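Putative secreted cellulose binding protein (Streptomyces coelicolor, PDB 4OY7) uses copper to cleave the glycosidic bonds of cellulose oxidatively, this chain being its lytic polysaccharide monooxygenase domain. Local coordinates at residues 31-34 against 35-38; 10-13 against 14-18; 176-179 against 180-183. All coordinates share one frame; numbering follows the deposited sequence.

How the contacts relate
Contacts 1 and 2 each lie within a single helix, 30-39 and 10-18, and the C14-C32 disulfide joins these two helices; the contacts' centres are about 11 Å apart. Both are partly buried, each having buried residues and some at the surface. Contact 3 is a surface contact at the end of strand 168-178, on the opposite side of the chain's centre, its centre about 30 Å from that of contact 1 and about 25 Å from that of contact 2. The chemistry follows the place. Backbone i to i+4 bonds run through both helical contacts, with apolar and aromatic packing added in contact 2, whereas in contact 3 charged side chains do the joining, close to the copper.

Contact 1: residues 31-34 against 35-38; sequences ACQA and ALDQ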
ATOM      1  N   ALA A  31      15.852  -0.286   3.009  1.00 10.73           N
ATOM      2  CA  ALA A  31      14.949   0.629   2.340  1.00 10.23           C
ATOM      3  C   ALA A  31      14.107   1.403   3.390  1.00 10.31           C
ATOM      4  O   ALA A  31      13.850   2.579   3.239  1.00 10.36           O
ATOM      5  CB  ALA A  31      14.060  -0.099   1.348  1.00  9.74           C
ATOM      6  N   CYS A  32      13.698   0.723   4.455  1.00 10.55           N
ATOM      7  CA  CYS A  32      12.996   1.362   5.555  1.00 10.74           C
ATOM      8  C   CYS A  32      13.871   2.376   6.279  1.00 10.95           C
ATOM      9  O   CYS A  32      13.427   3.470   6.586  1.00 10.49           O
ATOM     10  CB  CYS A  32      12.456   0.322   6.535  1.00 11.46           C
ATOM     11  SG  CYS A  32      11.214  -0.814   5.876  1.00 12.08           S
ATOM     12  N   GLN A  33      15.122   2.018   6.543  0.50 11.37           N
ATOM     13  CA  GLN A  33      16.057   2.977   7.140  0.50 12.00           C
ATOM     14  C   GLN A  33      16.226   4.206   6.253  0.50 11.92           C
ATOM     15  O   GLN A  33      16.224   5.337   6.748  0.50 12.12           O
ATOM     16  CB  GLN A  33      17.419   2.340   7.411  0.50 12.68           C
ATOM     17  CG  GLN A  33      18.378   3.303   8.099  0.50 13.52           C
ATOM     18  CD  GLN A  33      17.874   3.753   9.461  0.50 13.87           C
ATOM     19  OE1 GLN A  33      17.603   4.940   9.684  0.50 14.06           O
ATOM     20  NE2 GLN A  33      17.734   2.803  10.377  0.50 14.10           N
ATOM     21  N   ALA A  34      16.353   3.996   4.944  1.00 11.64           N
ATOM     22  CA  ALA A  34      16.536   5.107   4.017  1.00 11.78           C
ATOM     23  C   ALA A  34      15.322   6.016   4.008  1.00 11.37           C
ATOM     24  O   ALA A  34      15.476   7.235   4.005  1.00 11.76           O
ATOM     25  CB  ALA A  34      16.820   4.600   2.611  1.00 11.69           C
ATOM     26  N   ALA A  35      14.128   5.423   4.021  1.00 10.70           N
ATOM     27  CA  ALA A  35      12.888   6.199   4.018  1.00 10.46           C
ATOM     28  C   ALA A  35      12.704   6.945   5.322  1.00 11.13           C
ATOM     29  O   ALA A  35      12.191   8.065   5.336  1.00 11.13           O
ATOM     30  CB  ALA A  35      11.684   5.305   3.759  1.00  9.80           C
ATOM     31  N   LEU A  36      13.117   6.343   6.428  1.00 11.80           N
ATOM     32  CA  LEU A  36      13.057   7.040   7.716  1.00 12.83           C
ATOM     33  C   LEU A  36      13.990   8.253   7.702  1.00 14.08           C
ATOM     34  O   LEU A  36      13.627   9.351   8.142  1.00 14.07           O
ATOM     35  CB  LEU A  36      13.429   6.098   8.866  1.00 13.23           C
ATOM     36  CG  LEU A  36      13.480   6.687  10.275  1.00 14.12           C
ATOM     37  CD1 LEU A  36      12.107   7.169  10.703  1.00 13.88           C
ATOM     38  CD2 LEU A  36      13.984   5.673  11.274  1.00 14.60           C
ATOM     39  N   ASP A  37      15.198   8.053   7.189  1.00 15.42           N
ATOM     40  CA  ASP A  37      16.200   9.117   7.132  1.00 17.53           C
ATOM     41  C   ASP A  37      15.756  10.252   6.193  1.00 17.33           C
ATOM     42  O   ASP A  37      15.991  11.439   6.482  1.00 18.81           O
ATOM     43  CB  ASP A  37      17.558   8.555   6.694  1.00 18.89           C
ATOM     44  CG  ASP A  37      18.205   7.645   7.747  1.00 20.60           C
ATOM     45  OD1 ASP A  37      19.103   6.842   7.378  1.00 22.16           O
ATOM     46  OD2 ASP A  37      17.846   7.735   8.946  1.00 22.79           O
ATOM     47  N   GLN A  38      15.108   9.917   5.086  1.00 16.55           N
ATOM     48  CA  GLN A  38      14.622  10.972   4.203  1.00 16.24           C
ATOM     49  C   GLN A  38      13.324  11.643   4.665  1.00 15.29           C
ATOM     50  O   GLN A  38      13.282  12.853   4.869  1.00 15.89           O
ATOM     51  CB  GLN A  38      14.444  10.479   2.784  1.00 16.39           C
ATOM     52  CG  GLN A  38      13.787  11.569   1.952  1.00 17.13           C
ATOM     53  CD  GLN A  38      13.613  11.229   0.498  1.00 17.48           C
ATOM     54  OE1 GLN A  38      14.439  10.542  -0.092  1.00 18.04           O
ATOM     55  NE2 GLN A  38      12.534  11.746  -0.099  1.00 17.23           N
TER
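Four backbone hydrogen bonds join A31, C32, Q33 and A34 to the residues four places on, A35, L36, D37 and Q38. Their lengths hardly vary, from 2.9 Å between L36 N and C32 O to 3.0 Å between A35 N and A31 O, as expected of a regular alpha-helical turn.

Apart from these bonds, the side chains of A35 and L36 meet mainly backbone oxygens. The methyl CB of A35 lies 3.5 Å from A31 O, and a methyl suits this buried flank because it fits close to the backbone of the preceding turn. CB of L36 rests 3.5 Å from C32 O.

On the more exposed flank the side chains are polar. D37 has its CG beside its own backbone N (chi1 -69°), which brings the carboxylate back over the preceding turn, with CG 3.2 Å from Q33 O.

Outside this turn, N29 OD1 accepts a hydrogen bond from C32 N, and C32 SG is bonded to C14 SG. The arrangement is that of an amphipathic alpha-helix whose buried flank is tied by the C14-C32 disulfide to helix 10-18 of the LPMO domain.

Contact 2: residues 10-13 against 14-18; sequences RTYL and CQLDA
Y12 and L16 meet one turn apart on helix 10-18, an alpha-helix whose i to i+4 backbone bonds here include L16 N to Y12 O (3.0 Å). The tyrosine's CG stands anti to the backbone N (chi1 -179°), which carries the ring along the helix toward the following turn. There CG and CD1 of L16 come over the ring: CG of L16 sits 4.1 Å above one face of the Y12 ring, offset toward the rim, and its CD1 approaches Y12 CE2 to 3.7 Å. A leucine suits this place, since its branch spreads over the ring and its CD1 lies against both CE2 and CZ of the tyrosine. L13 adds a looser apolar contact through its CD2, 4.3 Å from L16 CD1.

Q15 is folded more tightly. Its CG lies between the backbone N and the carbonyl carbon (chi1 78°), and a second bend at chi2 brings the amide beside the tyrosine, their planes 33° apart, with Q15 NE2 3.5 Å from Y12 CE1. The ring of W47 also meets that of Y12.

R10, which is buried, sends its long side chain away from the helix to form a salt bridge with D190 and a cation-pi contact with W89. The carboxylate of D17 leads away from this turn, and its OD1 accepts from the backbone N of T28 and N29. C14, disulfide-bonded to C32, holds its SG 3.3 Å from R10 O.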
ATOM      1  N   ARG A  10       4.078  -0.433   2.045  1.00  6.20           N
ATOM      2  CA  ARG A  10       5.444  -0.025   2.446  1.00  6.33           C
ATOM      3  C   ARG A  10       5.476   0.637   3.817  1.00  6.57           C
ATOM      4  O   ARG A  10       6.321   0.299   4.664  1.00  6.79           O
ATOM      5  CB  ARG A  10       6.054   0.902   1.407  1.00  6.18           C
ATOM      6  CG  ARG A  10       6.399   0.185   0.118  1.00  6.02           C
ATOM      7  CD  ARG A  10       6.994   1.079  -0.959  1.00  6.13           C
ATOM      8  NE  ARG A  10       7.467   0.214  -2.032  1.00  6.18           N
ATOM      9  CZ  ARG A  10       7.941   0.618  -3.195  1.00  6.48           C
ATOM     10  NH1 ARG A  10       8.010   1.918  -3.471  1.00  6.61           N
ATOM     11  NH2 ARG A  10       8.336  -0.285  -4.090  1.00  6.62           N
ATOM     12  N   THR A  11       4.585   1.594   4.034  1.00  6.45           N
ATOM     13  CA  THR A  11       4.573   2.260   5.333  1.00  6.82           C
ATOM     14  C   THR A  11       4.199   1.304   6.478  1.00  7.17           C
ATOM     15  O   THR A  11       4.719   1.411   7.580  1.00  7.60           O
ATOM     16  CB  THR A  11       3.672   3.494   5.383  1.00  6.82           C
ATOM     17  OG1 THR A  11       2.327   3.142   5.030  1.00  6.46           O
ATOM     18  CG2 THR A  11       4.222   4.611   4.483  1.00  6.70           C
ATOM     19  N   TYR A  12       3.294   0.371   6.216  1.00  7.06           N
ATOM     20  CA  TYR A  12       2.874  -0.557   7.249  1.00  7.54           C
ATOM     21  C   TYR A  12       3.985  -1.539   7.589  1.00  7.83           C
ATOM     22  O   TYR A  12       4.317  -1.728   8.726  1.00  8.23           O
ATOM     23  CB  TYR A  12       1.587  -1.287   6.838  1.00  7.54           C
ATOM     24  CG  TYR A  12       1.105  -2.252   7.884  1.00  8.26           C
ATOM     25  CD1 TYR A  12       0.673  -1.803   9.132  1.00  8.85           C
ATOM     26  CD2 TYR A  12       1.123  -3.626   7.648  1.00  8.51           C
ATOM     27  CE1 TYR A  12       0.223  -2.694  10.105  1.00  9.62           C
ATOM     28  CE2 TYR A  12       0.675  -4.508   8.613  1.00  9.31           C
ATOM     29  CZ  TYR A  12       0.244  -4.049   9.839  1.00  9.83           C
ATOM     30  OH  TYR A  12      -0.188  -4.977  10.804  1.00 11.08           O
ATOM     31  N   LEU A  13       4.578  -2.148   6.574  1.00  7.54           N
ATOM     32  CA  LEU A  13       5.673  -3.087   6.838  1.00  8.12           C
ATOM     33  C   LEU A  13       6.866  -2.380   7.447  1.00  8.69           C
ATOM     34  O   LEU A  13       7.563  -2.958   8.255  1.00  9.09           O
ATOM     35  CB  LEU A  13       6.085  -3.843   5.592  1.00  7.80           C
ATOM     36  CG  LEU A  13       5.050  -4.812   5.011  1.00  7.54           C
ATOM     37  CD1 LEU A  13       5.607  -5.590   3.837  1.00  7.47           C
ATOM     38  CD2 LEU A  13       4.501  -5.773   6.063  1.00  8.03           C
ATOM     39  N   CYS A  14       7.118  -1.146   7.037  1.00  9.03           N
ATOM     40  CA  CYS A  14       8.251  -0.453   7.596  1.00 10.01           C
ATOM     41  C   CYS A  14       8.014  -0.103   9.065  1.00 10.57           C
ATOM     42  O   CYS A  14       8.927  -0.209   9.901  1.00 10.62           O
ATOM     43  CB  CYS A  14       8.632   0.761   6.768  1.00 10.36           C
ATOM     44  SG  CYS A  14       9.592   0.344   5.274  1.00 11.37           S
ATOM     45  N   GLN A  15       6.792   0.267   9.401  1.00 10.77           N
ATOM     46  CA  GLN A  15       6.501   0.581  10.786  1.00 12.11           C
ATOM     47  C   GLN A  15       6.568  -0.682  11.659  1.00 12.50           C
ATOM     48  O   GLN A  15       7.018  -0.602  12.799  1.00 13.27           O
ATOM     49  CB  GLN A  15       5.198   1.361  10.914  1.00 12.61           C
ATOM     50  CG  GLN A  15       3.914   0.567  10.807  1.00 13.34           C
ATOM     51  CD  GLN A  15       3.428   0.017  12.140  1.00 15.01           C
ATOM     52  OE1 GLN A  15       3.678   0.582  13.183  1.00 16.60           O
ATOM     53  NE2 GLN A  15       2.679  -1.071  12.083  1.00 15.89           N
ATOM     54  N   LEU A  16       6.158  -1.841  11.134  1.00 12.26           N
ATOM     55  CA  LEU A  16       6.336  -3.108  11.873  1.00 13.05           C
ATOM     56  C   LEU A  16       7.791  -3.428  12.065  1.00 13.56           C
ATOM     57  O   LEU A  16       8.170  -3.875  13.125  1.00 14.20           O
ATOM     58  CB  LEU A  16       5.694  -4.302  11.170  1.00 13.03           C
ATOM     59  CG  LEU A  16       4.175  -4.328  11.137  1.00 13.13           C
ATOM     60  CD1 LEU A  16       3.770  -5.547  10.313  1.00 13.11           C
ATOM     61  CD2 LEU A  16       3.531  -4.336  12.525  1.00 14.07           C
ATOM     62  N   ASP A  17       8.593  -3.209  11.031  1.00 13.23           N
ATOM     63  CA  ASP A  17      10.044  -3.410  11.116  1.00 13.81           C
ATOM     64  C   ASP A  17      10.727  -2.468  12.111  1.00 14.04           C
ATOM     65  O   ASP A  17      11.751  -2.824  12.686  1.00 14.49           O
ATOM     66  CB  ASP A  17      10.668  -3.225   9.721  1.00 13.95           C
ATOM     67  CG  ASP A  17      12.126  -3.569   9.682  1.00 15.12           C
ATOM     68  OD1 ASP A  17      12.937  -2.684   9.318  1.00 15.48           O
ATOM     69  OD2 ASP A  17      12.455  -4.731   9.998  1.00 17.08           O
ATOM     70  N   ALA A  18      10.176  -1.272  12.309  1.00 13.64           N
ATOM     71  CA  ALA A  18      10.821  -0.267  13.143  1.00 14.26           C
ATOM     72  C   ALA A  18      10.328  -0.267  14.582  1.00 15.33           C
ATOM     73  O   ALA A  18      10.962   0.318  15.459  1.00 15.40           O
ATOM     74  CB  ALA A  18      10.654   1.117  12.545  1.00 13.69           C
TER

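Contact 3: residues 176-179 against 180-183; sequences WVRS and DSQE
R178 reaches from the end of strand 168-178 across the following turn to D180, S181 and E183. The tight part is its guanidinium group. NE gives a hydrogen bond to D180 OD1 (2.8 Å), and NH2 gives a straighter one (170°) to D180 OD2, which is met from above the carboxylate plane. Two nitrogens thus grip both oxygens side-on, with the two planes 55° apart. NH1 turns to E183 OE1 (2.8 Å), which lies in the guanidinium plane but is approached from above its own carboxylate plane. CB of S181 covers one face, 3.2 Å above the centre of the R178 guanidinium. A bend at chi3 (64°) sets the flat group between its partners, and arginine suits the place because its planar N-H groups can serve two carboxylates at once.

The turn is also braced from within: S181 OG accepts from E183 N (3.0 Å), forming an ST turn. By contrast, the side of S179 and Q182 is exposed and looser. The CB of Q182 points away, and S179 OG lies 3.5 Å from D180 N, at too poor an angle for a hydrogen bond; that buried N has no partner. A leucine in place of R178 would probably leave D180 and E183 without their shared cation and set the E183 carboxylate free to turn.

Inward, W176 packs among F114, F185, Y104, Y156 and H110. E183 is a copper-binding residue in another structure of this protein, and its side chain comes within about 4 Å of the copper held by H1 and H110. R178 also touches H110, consistent with R178 and D180 forming a second shell that positions E183 beside the histidine-brace copper site of AA10 LPMOs.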
ATOM      1  N   TRP A 176      -8.175   3.514  -2.360  1.00  6.06           N
ATOM      2  CA  TRP A 176      -9.380   3.459  -1.582  1.00  6.25           C
ATOM      3  C   TRP A 176     -10.164   4.713  -1.904  1.00  6.38           C
ATOM      4  O   TRP A 176      -9.753   5.820  -1.529  1.00  6.50           O
ATOM      5  CB  TRP A 176      -9.051   3.420  -0.087  1.00  6.45           C
ATOM      6  CG  TRP A 176     -10.219   3.229   0.822  1.00  6.97           C
ATOM      7  CD1 TRP A 176     -11.500   2.848   0.486  1.00  7.27           C
ATOM      8  CD2 TRP A 176     -10.207   3.368   2.251  1.00  7.34           C
ATOM      9  NE1 TRP A 176     -12.273   2.765   1.618  1.00  7.87           N
ATOM     10  CE2 TRP A 176     -11.506   3.076   2.709  1.00  7.81           C
ATOM     11  CE3 TRP A 176      -9.212   3.715   3.192  1.00  7.35           C
ATOM     12  CZ2 TRP A 176     -11.842   3.120   4.057  1.00  8.35           C
ATOM     13  CZ3 TRP A 176      -9.546   3.771   4.495  1.00  7.91           C
ATOM     14  CH2 TRP A 176     -10.845   3.453   4.934  1.00  8.28           C
ATOM     15  N   VAL A 177     -11.276   4.529  -2.596  1.00  6.40           N
ATOM     16  CA  VAL A 177     -12.077   5.625  -3.116  1.00  6.65           C
ATOM     17  C   VAL A 177     -13.336   5.754  -2.286  1.00  7.27           C
ATOM     18  O   VAL A 177     -14.263   4.934  -2.370  1.00  7.57           O
ATOM     19  CB  VAL A 177     -12.387   5.392  -4.608  1.00  6.54           C
ATOM     20  CG1 VAL A 177     -13.201   6.553  -5.180  1.00  6.82           C
ATOM     21  CG2 VAL A 177     -11.068   5.169  -5.330  1.00  6.25           C
ATOM     22  N   ARG A 178     -13.349   6.761  -1.417  1.00  7.61           N
ATOM     23  CA  ARG A 178     -14.513   7.008  -0.587  1.00  8.34           C
ATOM     24  C   ARG A 178     -15.703   7.368  -1.451  1.00  8.80           C
ATOM     25  O   ARG A 178     -15.564   8.033  -2.469  1.00  8.82           O
ATOM     26  CB  ARG A 178     -14.240   8.136   0.431  1.00  8.59           C
ATOM     27  CG  ARG A 178     -13.303   7.710   1.555  1.00  8.56           C
ATOM     28  CD  ARG A 178     -13.012   8.855   2.529  1.00  9.00           C
ATOM     29  NE  ARG A 178     -14.222   9.298   3.227  1.00  9.68           N
ATOM     30  CZ  ARG A 178     -14.242  10.280   4.133  1.00 10.18           C
ATOM     31  NH1 ARG A 178     -13.136  10.934   4.467  1.00 10.11           N
ATOM     32  NH2 ARG A 178     -15.391  10.648   4.681  1.00 10.84           N
ATOM     33  N   SER A 179     -16.860   6.882  -1.052  1.00  9.30           N
ATOM     34  CA  SER A 179     -18.110   7.247  -1.726  1.00  9.86           C
ATOM     35  C   SER A 179     -18.740   8.502  -1.141  1.00 10.68           C
ATOM     36  O   SER A 179     -19.696   9.023  -1.718  1.00 11.09           O
ATOM     37  CB  SER A 179     -19.096   6.089  -1.696  1.00 10.33           C
ATOM     38  OG  SER A 179     -19.345   5.729  -0.362  1.00 10.52           O
ATOM     39  N   ASP A 180     -18.207   9.001  -0.024  1.00 10.86           N
ATOM     40  CA  ASP A 180     -18.796  10.132   0.697  1.00 11.73           C
ATOM     41  C   ASP A 180     -17.857  11.310   0.844  1.00 11.50           C
ATOM     42  O   ASP A 180     -18.071  12.162   1.685  1.00 12.25           O
ATOM     43  CB  ASP A 180     -19.207   9.659   2.087  1.00 12.56           C
ATOM     44  CG  ASP A 180     -18.008   9.280   2.963  1.00 12.52           C
ATOM     45  OD1 ASP A 180     -16.923   8.930   2.437  1.00 11.93           O
ATOM     46  OD2 ASP A 180     -18.165   9.300   4.207  1.00 13.70           O
ATOM     47  N   SER A 181     -16.820  11.360   0.022  1.00 10.68           N
ATOM     48  CA  SER A 181     -15.749  12.340   0.181  1.00 10.22           C
ATOM     49  C   SER A 181     -14.860  12.259  -1.027  1.00  9.64           C
ATOM     50  O   SER A 181     -14.809  11.217  -1.701  1.00  9.29           O
ATOM     51  CB  SER A 181     -14.892  12.019   1.405  1.00 10.07           C
ATOM     52  OG  SER A 181     -13.880  12.989   1.576  1.00 10.01           O
ATOM     53  N   GLN A 182     -14.178  13.367  -1.308  1.00  9.63           N
ATOM     54  CA  GLN A 182     -13.133  13.405  -2.340  1.00  9.10           C
ATOM     55  C   GLN A 182     -11.817  12.796  -1.833  1.00  8.52           C
ATOM     56  O   GLN A 182     -10.933  12.503  -2.615  1.00  7.91           O
ATOM     57  CB  GLN A 182     -12.923  14.837  -2.831  1.00  9.50           C
ATOM     58  CG  GLN A 182     -14.143  15.402  -3.532  1.00 10.04           C
ATOM     59  CD  GLN A 182     -14.403  14.725  -4.866  1.00 10.04           C
ATOM     60  OE1 GLN A 182     -13.645  14.886  -5.814  1.00 10.04           O
ATOM     61  NE2 GLN A 182     -15.444  13.940  -4.936  1.00 10.35           N
ATOM     62  N   GLU A 183     -11.705  12.588  -0.523  1.00  8.46           N
ATOM     63  CA  GLU A 183     -10.501  11.992   0.053  1.00  8.23           C
ATOM     64  C   GLU A 183     -10.366  10.537  -0.368  1.00  7.66           C
ATOM     65  O   GLU A 183     -11.337   9.765  -0.293  1.00  7.69           O
ATOM     66  CB  GLU A 183     -10.520  12.103   1.565  1.00  8.95           C
ATOM     67  CG  GLU A 183      -9.259  11.599   2.254  1.00  9.07           C
ATOM     68  CD  GLU A 183      -9.413  11.642   3.762  1.00 10.10           C
ATOM     69  OE1 GLU A 183     -10.296  10.926   4.253  1.00 10.68           O
ATOM     70  OE2 GLU A 183      -8.695  12.413   4.432  1.00 11.07           O
TER